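Side-chain contacts in INSIG protein homolog (Mycobacterium vanbaalenii PYR-1, PDB 4XU6), which binds diacylglycerol within the membrane as a homotrimeric relative of the Insig sterol-sensing proteins: residues A[99-104]-A[160-165]; A[113-118]-A[172-177]. All blocks are in the same frame, centred on the assembly; numbering follows the deposited sequence.

Both interactions join the transmembrane helices 101-119 and 164-184, which run side by side in the same sense. Interaction 1 ties the start of the first helix to the turn leading into the second; interaction 2 lies farther along both, with the two centres 20 Å apart and the nearest atoms about 8 Å apart. In sequence the segments alternate, 99-104, 113-118, 160-165 and 172-177, with helix 122-144 and strand 148-150 between the second and third. Segments 160-165 and 172-177 each hold a tridecanoic acid pocket residue, L164 and V174, though only V174 takes part in its contact; both interactions touch the second subunit, which places this helix pair close to lipid pocket and subunit interface.

Interaction 1. Residues A[99-104]-A[160-165]; sequences FPVVPV and VAPFLA
V101 lays its CG2 methyl against the ring of P162, meeting CG at 3.7 Å, with the two side chains crossing at about a right angle. A chi1 of 64° puts CG1 between the backbone N and the carbonyl carbon and turns CG2 out to the proline. The second touch is made by V104, one helical turn later: its CG1 stands 4.0 Å from CD2 of F163, approaching the ring obliquely. Both pairs are apolar, so valines suit the helix side, their beta-branched side chains holding the methyls in place against proline and phenyl rings.

The other side is shaped by a type I beta turn from A161 to L164, closed by L164 N bonding to A161 O at 3.0 Å. P162 takes the second place of this turn, where its fixed phi of -56° fits. F163 follows with CG between its backbone N and carbonyl carbon (chi1 67°), which swings the ring alongside helix 101-119, with its CD2 side near V104. The CB of A161 lies over one face of that ring, 3.3 Å above its plane and offset toward the rim.

V104 and F163 also meet V96 and T93 of helix 76-96, while F163 lies near the diacylglycerol-binding residues H26 and Y150. L164 touches a bound tridecanoic acid and rests on E139 of helix 122-144 and on strand 148-150.

Interaction 2. Residues A[113-118]-A[172-177]; sequences AITWCV and GVVAAL. With BOG (octyl beta-D-glucopyranoside), chain D.
Two parallel transmembrane helices, 101-119 and 164-184, pack here beside a tridecanoic acid pocket, to which V174 contributes. W116 holds CG anti to its backbone N (chi1 -180°), and its indole CD1 meets both methyls of V173: CG2 at 3.7 Å and CG1 at 3.9 Å. The ring meets the valine obliquely, and the side chains cross at about a right angle. A small branched valine suits this place, since its two methyls bear on CD1 together, giving the broad indole a compact apolar partner. The indole NE1 hydrogen-bonds to D121 O, which helps to hold the turn of the ring.

T115 has a polar and an apolar branch. Its OG1 hydrogen-bonds to A111 O one turn back, quenching the hydroxyl inside its own helix, and that turns CG2 outward to meet V174 CG2 at 3.9 Å. V174 also packs on V83 and V86 of helix 76-96. W116 and C117 reach the engineered C77 of the second subunit.

Beyond V118 lies octyl glucoside, a detergent molecule: its C4' packs at 3.7 Å on V118 CG2, and its sugar hydroxyl O2 donates to V118 O over 3.2 Å.

Interaction 1. Residues A[99-104]-A[160-165]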
# COMPACT_ATOMS: atom_id res chain seq x y z
N PHE A 99 3.00 14.95 -9.49
CA PHE A 99 2.13 14.28 -10.46
C PHE A 99 0.77 14.97 -10.55
O PHE A 99 0.45 15.78 -9.68
CB PHE A 99 1.97 12.80 -10.07
CG PHE A 99 3.15 11.95 -10.42
CD1 PHE A 99 3.27 11.39 -11.69
CD2 PHE A 99 4.15 11.69 -9.48
CE1 PHE A 99 4.36 10.60 -12.02
CE2 PHE A 99 5.24 10.90 -9.80
CZ PHE A 99 5.35 10.35 -11.08
N PRO A 100 -0.04 14.64 -11.58
CA PRO A 100 -1.33 15.33 -11.74
C PRO A 100 -2.26 15.17 -10.53
O PRO A 100 -2.27 14.12 -9.88
CB PRO A 100 -1.93 14.67 -12.98
CG PRO A 100 -0.71 14.29 -13.81
CD PRO A 100 0.29 13.82 -12.77
N VAL A 101 -3.04 16.21 -10.24
CA VAL A 101 -3.79 16.31 -9.00
C VAL A 101 -4.79 15.16 -8.78
O VAL A 101 -4.95 14.70 -7.65
CB VAL A 101 -4.51 17.69 -8.87
CG1 VAL A 101 -5.56 17.88 -9.97
CG2 VAL A 101 -5.13 17.86 -7.49
N VAL A 102 -5.44 14.69 -9.84
CA VAL A 102 -6.46 13.66 -9.66
C VAL A 102 -5.89 12.31 -9.21
O VAL A 102 -6.34 11.79 -8.20
CB VAL A 102 -7.40 13.49 -10.88
CG1 VAL A 102 -8.33 12.28 -10.68
CG2 VAL A 102 -8.23 14.76 -11.10
N PRO A 103 -4.92 11.74 -9.95
CA PRO A 103 -4.41 10.47 -9.42
C PRO A 103 -3.75 10.60 -8.05
O PRO A 103 -3.91 9.69 -7.23
CB PRO A 103 -3.40 10.02 -10.48
CG PRO A 103 -3.10 11.25 -11.32
CD PRO A 103 -4.36 12.06 -11.28
N VAL A 104 -3.02 11.69 -7.80
CA VAL A 104 -2.40 11.89 -6.48
C VAL A 104 -3.45 11.93 -5.36
O VAL A 104 -3.34 11.24 -4.35
CB VAL A 104 -1.55 13.19 -6.44
CG1 VAL A 104 -1.14 13.52 -5.01
CG2 VAL A 104 -0.32 13.04 -7.34
N VAL A 160 -3.31 25.30 -1.00
CA VAL A 160 -2.74 24.09 -0.40
C VAL A 160 -3.12 22.82 -1.19
O VAL A 160 -3.92 22.87 -2.13
CB VAL A 160 -3.13 23.93 1.09
CG1 VAL A 160 -2.82 25.20 1.87
CG2 VAL A 160 -4.61 23.55 1.25
N ALA A 161 -2.54 21.68 -0.82
CA ALA A 161 -2.76 20.46 -1.59
C ALA A 161 -4.11 19.81 -1.28
O ALA A 161 -4.48 19.66 -0.11
CB ALA A 161 -1.63 19.46 -1.35
N PRO A 162 -4.86 19.44 -2.32
CA PRO A 162 -6.12 18.72 -2.12
C PRO A 162 -5.93 17.42 -1.32
O PRO A 162 -6.85 17.04 -0.59
CB PRO A 162 -6.58 18.41 -3.56
CG PRO A 162 -6.02 19.58 -4.36
CD PRO A 162 -4.66 19.86 -3.73
N PHE A 163 -4.76 16.79 -1.42
CA PHE A 163 -4.52 15.56 -0.66
C PHE A 163 -4.56 15.74 0.86
O PHE A 163 -4.65 14.77 1.59
CB PHE A 163 -3.23 14.81 -1.10
CG PHE A 163 -1.93 15.55 -0.81
CD1 PHE A 163 -1.50 15.77 0.50
CD2 PHE A 163 -1.11 15.95 -1.86
CE1 PHE A 163 -0.29 16.43 0.75
CE2 PHE A 163 0.10 16.60 -1.62
CZ PHE A 163 0.51 16.84 -0.31
N LEU A 164 -4.48 16.99 1.33
CA LEU A 164 -4.57 17.25 2.77
C LEU A 164 -5.89 16.75 3.34
O LEU A 164 -5.93 16.30 4.48
CB LEU A 164 -4.42 18.74 3.08
CG LEU A 164 -3.03 19.32 2.82
CD1 LEU A 164 -3.02 20.81 3.13
CD2 LEU A 164 -1.98 18.59 3.65
N ALA A 165 -6.96 16.85 2.58
CA ALA A 165 -8.25 16.43 3.12
C ALA A 165 -8.26 14.94 3.52
O ALA A 165 -8.55 14.62 4.67
CB ALA A 165 -9.42 16.80 2.17

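Interaction 2. Residues A[113-118]-A[172-177]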
# COMPACT_ATOMS: atom_id res chain seq x y z
N ALA A 113 -9.33 5.69 3.07
CA ALA A 113 -10.52 4.84 3.15
C ALA A 113 -10.16 3.46 3.68
O ALA A 113 -10.88 2.89 4.51
CB ALA A 113 -11.20 4.72 1.79
N ILE A 114 -9.05 2.90 3.20
CA ILE A 114 -8.63 1.58 3.65
C ILE A 114 -8.26 1.61 5.13
O ILE A 114 -8.63 0.71 5.90
CB ILE A 114 -7.49 1.02 2.79
CG1 ILE A 114 -8.02 0.62 1.41
CG2 ILE A 114 -6.84 -0.19 3.47
CD1 ILE A 114 -6.94 0.46 0.34
N THR A 115 -7.53 2.65 5.54
CA THR A 115 -7.18 2.83 6.95
C THR A 115 -8.43 2.84 7.83
O THR A 115 -8.48 2.13 8.84
CB THR A 115 -6.38 4.15 7.15
OG1 THR A 115 -5.21 4.10 6.32
CG2 THR A 115 -5.94 4.32 8.61
N TRP A 116 -9.43 3.61 7.44
CA TRP A 116 -10.67 3.66 8.20
C TRP A 116 -11.42 2.32 8.19
O TRP A 116 -11.93 1.88 9.23
CB TRP A 116 -11.59 4.79 7.72
CG TRP A 116 -12.84 4.81 8.54
CD1 TRP A 116 -12.99 5.26 9.82
CD2 TRP A 116 -14.12 4.30 8.14
NE1 TRP A 116 -14.29 5.07 10.25
CE2 TRP A 116 -15.00 4.49 9.24
CE3 TRP A 116 -14.61 3.71 6.98
CZ2 TRP A 116 -16.35 4.10 9.18
CZ3 TRP A 116 -15.95 3.34 6.92
CH2 TRP A 116 -16.80 3.53 8.02
N CYS A 117 -11.50 1.67 7.03
CA CYS A 117 -12.19 0.38 6.96
C CYS A 117 -11.57 -0.66 7.88
O CYS A 117 -12.27 -1.45 8.52
CB CYS A 117 -12.21 -0.16 5.53
SG CYS A 117 -13.35 0.73 4.45
N VAL A 118 -10.24 -0.66 7.96
CA VAL A 118 -9.53 -1.65 8.76
C VAL A 118 -9.61 -1.33 10.26
O VAL A 118 -9.80 -2.23 11.09
CB VAL A 118 -8.04 -1.75 8.34
CG1 VAL A 118 -7.27 -2.69 9.27
CG2 VAL A 118 -7.93 -2.23 6.89
N GLY A 172 -6.99 11.86 11.81
CA GLY A 172 -8.04 11.89 12.82
C GLY A 172 -8.56 10.51 13.22
O GLY A 172 -8.78 10.23 14.41
N VAL A 173 -8.78 9.64 12.24
CA VAL A 173 -9.20 8.27 12.53
C VAL A 173 -8.20 7.56 13.46
O VAL A 173 -8.59 6.88 14.43
CB VAL A 173 -9.36 7.45 11.23
CG1 VAL A 173 -9.57 5.97 11.55
CG2 VAL A 173 -10.51 7.99 10.40
N VAL A 174 -6.92 7.70 13.16
CA VAL A 174 -5.90 7.02 13.94
C VAL A 174 -5.70 7.68 15.33
O VAL A 174 -5.49 6.98 16.31
CB VAL A 174 -4.58 6.88 13.15
CG1 VAL A 174 -3.46 6.34 14.03
CG2 VAL A 174 -4.81 5.95 11.94
N ALA A 175 -5.79 9.00 15.40
CA ALA A 175 -5.68 9.70 16.69
C ALA A 175 -6.80 9.26 17.62
O ALA A 175 -6.59 9.07 18.81
CB ALA A 175 -5.72 11.22 16.48
N ALA A 176 -8.00 9.11 17.05
CA ALA A 176 -9.16 8.64 17.80
C ALA A 176 -8.89 7.25 18.34
O ALA A 176 -9.19 6.95 19.49
CB ALA A 176 -10.40 8.62 16.90
N LEU A 177 -8.32 6.39 17.50
CA LEU A 177 -7.98 5.03 17.91
C LEU A 177 -6.94 5.04 19.02
O LEU A 177 -7.00 4.21 19.94
CB LEU A 177 -7.47 4.23 16.70
CG LEU A 177 -6.95 2.81 16.93
CD1 LEU A 177 -8.11 1.88 17.02
CD2 LEU A 177 -6.05 2.41 15.77
C1 BOG D . -12.78 -5.63 8.46
O1 BOG D . -11.72 -5.26 7.59
C2 BOG D . -12.72 -4.79 9.72
O2 BOG D . -11.41 -4.84 10.30
C3 BOG D . -13.76 -5.31 10.70
O3 BOG D . -13.80 -4.44 11.83
C4 BOG D . -15.15 -5.36 10.07
O4 BOG D . -15.92 -6.39 10.70
C5 BOG D . -15.21 -5.59 8.56
O5 BOG D . -14.02 -5.33 7.81
C6 BOG D . -16.26 -4.61 8.07
O6 BOG D . -16.17 -3.40 8.83
C1' BOG D . -12.21 -4.90 6.30
C2' BOG D . -11.03 -4.94 5.34
C3' BOG D . -11.13 -3.78 4.37
C4' BOG D . -9.73 -3.42 3.88
C5' BOG D . -9.53 -3.86 2.44
C6' BOG D . -8.05 -3.94 2.11
C7' BOG D . -7.84 -4.44 0.69
C8' BOG D . -6.36 -4.55 0.39